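Local coordinates for putative TIM-barrel metal-dependent hydrolase (PDB 4DZI), which is probably a metal-dependent hydrolase of the amidohydrolase superfamily, holding two cadmium ions in its bimetal site, with a substrate that remains undefined, at residues A197-L202 / R206-R211; T271-I276 / H300-R305. All coordinates share one frame; numbering follows the deposited sequence.

Contact 1 of 2, residues A197-L202 / R206-R211; sequences APVPGL and RSLGDR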
loop_
_atom_site.group_PDB
_atom_site.type_symbol
_atom_site.label_atom_id
_atom_site.label_comp_id
_atom_site.label_asym_id
_atom_site.label_seq_id
_atom_site.Cartn_x
_atom_site.Cartn_y
_atom_site.Cartn_z
ATOM N N ALA C 197 0.392 -4.292 -12.992
ATOM C CA ALA C 197 1.622 -4.712 -12.331
ATOM C C ALA C 197 2.761 -4.015 -13.054
ATOM O O ALA C 197 2.611 -3.558 -14.195
ATOM C CB ALA C 197 1.814 -6.239 -12.487
ATOM N N PRO C 198 3.917 -3.959 -12.412
ATOM C CA PRO C 198 5.131 -3.516 -13.120
ATOM C C PRO C 198 5.335 -4.289 -14.420
ATOM O O PRO C 198 5.060 -5.493 -14.490
ATOM C CB PRO C 198 6.242 -3.848 -12.117
ATOM C CG PRO C 198 5.566 -3.747 -10.779
ATOM C CD PRO C 198 4.193 -4.366 -11.020
ATOM N N VAL C 199 5.789 -3.606 -15.462
ATOM C CA VAL C 199 6.028 -4.287 -16.739
ATOM C C VAL C 199 7.390 -4.961 -16.710
ATOM O O VAL C 199 8.411 -4.303 -16.467
ATOM C CB VAL C 199 5.995 -3.274 -17.928
ATOM C CG1 VAL C 199 6.337 -3.985 -19.223
ATOM C CG2 VAL C 199 4.628 -2.589 -18.038
ATOM N N PRO C 200 7.429 -6.267 -16.980
ATOM C CA PRO C 200 8.716 -6.962 -16.949
ATOM C C PRO C 200 9.678 -6.401 -18.005
ATOM O O PRO C 200 9.260 -6.007 -19.106
ATOM C CB PRO C 200 8.335 -8.409 -17.290
ATOM C CG PRO C 200 6.931 -8.526 -16.791
ATOM C CD PRO C 200 6.307 -7.203 -17.177
ATOM N N GLY C 201 10.957 -6.387 -17.668
ATOM C CA GLY C 201 11.960 -5.904 -18.638
ATOM C C GLY C 201 13.141 -6.840 -18.759
ATOM O O GLY C 201 13.398 -7.633 -17.866
ATOM N N LEU C 202 13.837 -6.784 -19.894
ATOM C CA LEU C 202 15.059 -7.564 -20.063
ATOM C C LEU C 202 16.090 -7.126 -19.048
ATOM O O LEU C 202 16.791 -7.949 -18.465
ATOM C CB LEU C 202 15.626 -7.377 -21.466
ATOM C CG LEU C 202 14.917 -8.100 -22.596
ATOM C CD1 LEU C 202 15.552 -7.683 -23.911
ATOM C CD2 LEU C 202 15.010 -9.608 -22.389
ATOM N N ARG C 206 9.648 -1.961 -15.688
ATOM C CA ARG C 206 9.262 -0.612 -16.125
ATOM C C ARG C 206 7.890 -0.166 -15.565
ATOM O O ARG C 206 6.989 -0.978 -15.291
ATOM C CB ARG C 206 9.233 -0.495 -17.661
ATOM C CG ARG C 206 10.569 -0.692 -18.376
ATOM C CD ARG C 206 10.375 -0.440 -19.863
ATOM N NE ARG C 206 9.595 -1.484 -20.547
ATOM C CZ ARG C 206 10.045 -2.702 -20.872
ATOM N NH1 ARG C 206 11.276 -3.107 -20.542
ATOM N NH2 ARG C 206 9.242 -3.565 -21.494
ATOM N N SER C 207 7.754 1.137 -15.379
ATOM C CA SER C 207 6.470 1.780 -15.124
ATOM C C SER C 207 5.559 1.569 -16.340
ATOM O O SER C 207 6.035 1.508 -17.467
ATOM C CB SER C 207 6.724 3.275 -14.943
ATOM O OG SER C 207 5.528 3.988 -14.863
ATOM N N LEU C 208 4.252 1.453 -16.104
ATOM C CA LEU C 208 3.291 1.403 -17.213
ATOM C C LEU C 208 3.429 2.639 -18.098
ATOM O O LEU C 208 3.213 2.569 -19.303
ATOM C CB LEU C 208 1.868 1.260 -16.669
ATOM C CG LEU C 208 1.586 -0.195 -16.249
ATOM C CD1 LEU C 208 0.398 -0.249 -15.296
ATOM C CD2 LEU C 208 1.294 -1.046 -17.483
ATOM N N GLY C 209 3.821 3.756 -17.493
ATOM C CA GLY C 209 4.050 5.029 -18.206
ATOM C C GLY C 209 5.438 5.292 -18.774
ATOM O O GLY C 209 5.721 6.434 -19.146
ATOM N N ASP C 210 6.283 4.265 -18.844
ATOM C CA ASP C 210 7.559 4.338 -19.560
ATOM C C ASP C 210 7.342 4.841 -20.987
ATOM O O ASP C 210 6.431 4.411 -21.663
ATOM C CB ASP C 210 8.244 2.986 -19.584
ATOM C CG ASP C 210 9.718 3.107 -19.929
ATOM O OD1 ASP C 210 10.049 3.114 -21.137
ATOM O OD2 ASP C 210 10.537 3.193 -18.981
ATOM N N ARG C 211 8.178 5.752 -21.463
ATOM C CA ARG C 211 7.976 6.267 -22.800
ATOM C C ARG C 211 8.081 5.215 -23.897
ATOM O O ARG C 211 7.513 5.398 -24.981
ATOM C CB ARG C 211 8.981 7.398 -23.089
ATOM C CG ARG C 211 8.951 8.516 -22.059
ATOM C CD ARG C 211 7.620 9.250 -22.054
ATOM N NE ARG C 211 7.281 9.815 -23.365
ATOM C CZ ARG C 211 7.723 10.996 -23.801
ATOM N NH1 ARG C 211 8.518 11.726 -23.038
ATOM N NH2 ARG C 211 7.369 11.455 -24.996
HETATM O O HOH W 1 12.485 -5.309 -21.935
#

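Contact 2 of 2, residues T271-I276 / H300-R305; sequences TMASMI and HRLIKR. With SO4 (sulfate ion), chain J.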
loop_
_atom_site.group_PDB
_atom_site.type_symbol
_atom_site.label_atom_id
_atom_site.label_comp_id
_atom_site.label_asym_id
_atom_site.label_seq_id
_atom_site.Cartn_x
_atom_site.Cartn_y
_atom_site.Cartn_z
ATOM N N THR C 271 -0.902 0.765 -10.021
ATOM C CA THR C 271 -1.071 0.765 -11.471
ATOM C C THR C 271 -1.610 2.116 -11.960
ATOM O O THR C 271 -1.103 2.691 -12.953
ATOM C CB THR C 271 -2.063 -0.368 -11.865
ATOM O OG1 THR C 271 -1.402 -1.620 -11.651
ATOM C CG2 THR C 271 -2.511 -0.288 -13.366
ATOM N N MET C 272 -2.680 2.586 -11.338
ATOM C CA MET C 272 -3.287 3.830 -11.770
ATOM C C MET C 272 -2.346 5.000 -11.462
ATOM O O MET C 272 -2.246 5.904 -12.260
ATOM C CB MET C 272 -4.659 4.022 -11.146
ATOM C CG MET C 272 -5.719 3.036 -11.644
ATOM S SD MET C 272 -5.939 3.308 -13.417
ATOM C CE MET C 272 -7.138 2.020 -13.790
ATOM N N ALA C 273 -1.612 4.922 -10.352
ATOM C CA ALA C 273 -0.574 5.932 -10.091
ATOM C C ALA C 273 0.467 5.947 -11.199
ATOM O O ALA C 273 0.885 7.026 -11.664
ATOM C CB ALA C 273 0.086 5.693 -8.742
ATOM N N SER C 274 0.967 4.771 -11.571
ATOM C CA SER C 274 1.953 4.673 -12.626
ATOM C C SER C 274 1.440 5.296 -13.909
ATOM O O SER C 274 2.137 6.086 -14.552
ATOM C CB SER C 274 2.314 3.203 -12.829
ATOM O OG SER C 274 3.133 3.049 -13.971
ATOM N N MET C 275 0.218 4.921 -14.306
ATOM C CA MET C 275 -0.375 5.467 -15.526
ATOM C C MET C 275 -0.487 6.977 -15.475
ATOM O O MET C 275 -0.120 7.679 -16.440
ATOM C CB MET C 275 -1.777 4.871 -15.756
ATOM C CG MET C 275 -1.724 3.381 -16.075
ATOM S SD MET C 275 -1.182 2.959 -17.749
ATOM C CE MET C 275 -2.560 3.560 -18.709
ATOM N N ILE C 276 -1.032 7.479 -14.375
ATOM C CA ILE C 276 -1.336 8.897 -14.287
ATOM C C ILE C 276 -0.091 9.731 -14.077
ATOM O O ILE C 276 0.157 10.685 -14.844
ATOM C CB ILE C 276 -2.357 9.223 -13.188
ATOM C CG1 ILE C 276 -3.715 8.582 -13.531
ATOM C CG2 ILE C 276 -2.550 10.734 -13.073
ATOM C CD1 ILE C 276 -4.696 8.512 -12.380
ATOM N N HIS C 300 -10.055 6.965 -3.335
ATOM C CA HIS C 300 -9.899 8.126 -2.480
ATOM C C HIS C 300 -8.472 8.318 -2.007
ATOM O O HIS C 300 -8.028 9.446 -1.907
ATOM C CB HIS C 300 -10.901 8.155 -1.346
ATOM C CG HIS C 300 -10.581 7.197 -0.259
ATOM N ND1 HIS C 300 -10.746 5.862 -0.407
ATOM C CD2 HIS C 300 -10.102 7.401 1.033
ATOM C CE1 HIS C 300 -10.360 5.237 0.730
ATOM N NE2 HIS C 300 -9.974 6.181 1.614
ATOM N N ARG C 301 -7.738 7.239 -1.725
ATOM C CA ARG C 301 -6.316 7.414 -1.346
ATOM C C ARG C 301 -5.513 7.894 -2.516
ATOM O O ARG C 301 -4.599 8.694 -2.366
ATOM C CB ARG C 301 -5.677 6.104 -0.821
ATOM C CG ARG C 301 -6.371 5.507 0.398
ATOM C CD ARG C 301 -7.005 4.153 0.065
ATOM N NE ARG C 301 -5.973 3.232 -0.419
ATOM C CZ ARG C 301 -6.237 2.030 -0.925
ATOM N NH1 ARG C 301 -7.509 1.642 -0.993
ATOM N NH2 ARG C 301 -5.247 1.238 -1.387
ATOM N N LEU C 302 -5.821 7.366 -3.699
ATOM C CA LEU C 302 -5.095 7.755 -4.888
ATOM C C LEU C 302 -5.291 9.262 -5.131
ATOM O O LEU C 302 -4.318 9.971 -5.425
ATOM C CB LEU C 302 -5.546 6.901 -6.092
ATOM C CG LEU C 302 -4.868 7.255 -7.415
ATOM C CD1 LEU C 302 -3.383 6.936 -7.421
ATOM C CD2 LEU C 302 -5.547 6.473 -8.559
ATOM N N ILE C 303 -6.527 9.739 -5.009
ATOM C CA ILE C 303 -6.833 11.164 -5.210
ATOM C C ILE C 303 -6.030 12.031 -4.213
ATOM O O ILE C 303 -5.374 12.987 -4.623
ATOM C CB ILE C 303 -8.360 11.457 -5.146
ATOM C CG1 ILE C 303 -9.036 10.979 -6.439
ATOM C CG2 ILE C 303 -8.639 12.959 -4.956
ATOM C CD1 ILE C 303 -10.539 10.942 -6.341
ATOM N N LYS C 304 -6.009 11.637 -2.948
ATOM C CA LYS C 304 -5.253 12.385 -1.921
ATOM C C LYS C 304 -3.789 12.469 -2.296
ATOM O O LYS C 304 -3.177 13.540 -2.272
ATOM C CB LYS C 304 -5.381 11.724 -0.551
ATOM C CG LYS C 304 -4.662 12.494 0.551
ATOM C CD LYS C 304 -5.231 12.136 1.921
ATOM C CE LYS C 304 -4.556 12.910 3.045
ATOM N NZ LYS C 304 -3.348 12.189 3.541
ATOM N N ARG C 305 -3.217 11.330 -2.657
ATOM C CA ARG C 305 -1.784 11.281 -2.996
ATOM C C ARG C 305 -1.468 11.993 -4.305
ATOM O O ARG C 305 -0.398 12.596 -4.443
ATOM C CB ARG C 305 -1.343 9.818 -3.043
ATOM C CG ARG C 305 -1.404 9.152 -1.672
ATOM C CD ARG C 305 -1.285 7.626 -1.770
ATOM N NE ARG C 305 -1.228 7.037 -0.419
ATOM C CZ ARG C 305 -1.488 5.762 -0.139
ATOM N NH1 ARG C 305 -1.383 5.309 1.106
ATOM N NH2 ARG C 305 -1.883 4.927 -1.104
HETATM S S SO4 J . -2.485 1.705 0.768
HETATM O O1 SO4 J . -1.243 2.439 0.905
HETATM O O2 SO4 J . -3.701 2.355 1.329
HETATM O O3 SO4 J . -2.699 1.773 -0.706
HETATM O O4 SO4 J . -2.550 0.272 0.997
#

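Contact 1 of 2, residues A197-L202 / R206-R211
The guanidinium of Arg206 lies against Val199, Pro200 and Gly201, which approach its plane at a slant. CG1 of Val199 comes within 3.7 Å of Arg206 NH2. The CA of Gly201 is 3.5 Å from Arg206 NH1. Pro200 O is also close to NH2, but the angle is too poor for a hydrogen bond. A bend at chi3 (-71°) turns the guanidinium toward 199-201. Its nitrogens find partners elsewhere: NH2 gives hydrogen bonds to the carbonyl oxygens of Leu171 and Ala172, and NE is hydrogen-bonded to His213 NE2. NH1 reaches a water at 2.9 Å, and that water also accepts from Leu202 N. The head group thus ties several pieces of loop together.

Behind it, the two backbones form a single antiparallel bridge. Val199 and Arg206 are a hydrogen-bonded pair. Val199 N donates to Arg206 O at 2.9 Å, and Arg206 N donates to Val199 O at 2.8 Å. Both bonds are nearly straight.

CG2 of Val199, the branch beside its backbone N, meets Leu208 CD2 at 3.7 Å. CG1 is anti to that N (chi1 176°), which places the two methyls on different neighbours, arginine and leucine. Past the bridge the chain reverses in a type I turn from Ser207 to Asp210. Ser207 OG accepts from Gly209 N at 3.1 Å, an ST turn, and is also hydrogen-bonded to His278.

Both segments belong to the long loop between strand 192-193 and helix 214-223. Leu208 packs on Met275 of helix 266-277, and Pro200 on Ile136 of helix 136-153. Trp243 of the second subunit touches Pro198 and Leu208.

Contact 2 of 2, residues T271-I276 / H300-R305
Leu302 alone carries the 300-305 side of this contact, meeting Met272, Ala273 and Ile276 while two arginines of its own helix hold a sulfate. Its CG is anti to the backbone N (chi1 178°), which sends the two methyls across to helix 266-277. CD2 touches Met272 CB at 3.7 Å and lies 4.4 Å from Ile276 CD1. CD1 meets Ala273 CB at 3.9 Å. In Met272 the bend at chi2 turns the sulfur away from Leu302. The axes of the two short segments stay 10.9 Å apart and run at 36° to each other. The contact is small, and the residues that touch are buried.

The sulfate probably came from the crystallisation liquor. Arg301 NH2 donates to its O3 at 2.7 Å, in the guanidinium plane. Arg305 NH1 donates to O1 at 2.9 Å, and NH2 makes a longer bond to O3. Arg266 and, from the second subunit, Arg266 and Arg305 also bind the ion. Asp265 pairs with Arg301, and Asp264 and Asp265 of the second subunit pair with Arg305.

This is packing at a moderate angle of neighbouring outer helices, consistent with the TIM-barrel fold, beside an anion site at the dimer interface.

Contact 1 comes first along the chain and closes before contact 2 opens. Their centres are about 17 Å apart. Contact 1 lies in the loop after strand 192-193, whereas contact 2 joins helix 266-277 to helix 298-312. Along the chain, strand 289-292 comes between the two segments of contact 2 and belongs to the same parallel sheet as 192-193. Helix 266-277 joins the two sites directly: Ser274 OG is 2.7 Å from Ser207 OG, a probable hydrogen bond, and Thr271 CG2 packs on Leu208 CD1. Together they pin a loop after a barrel strand to an outer helix and tie that helix to the next, on the side that faces the second subunit.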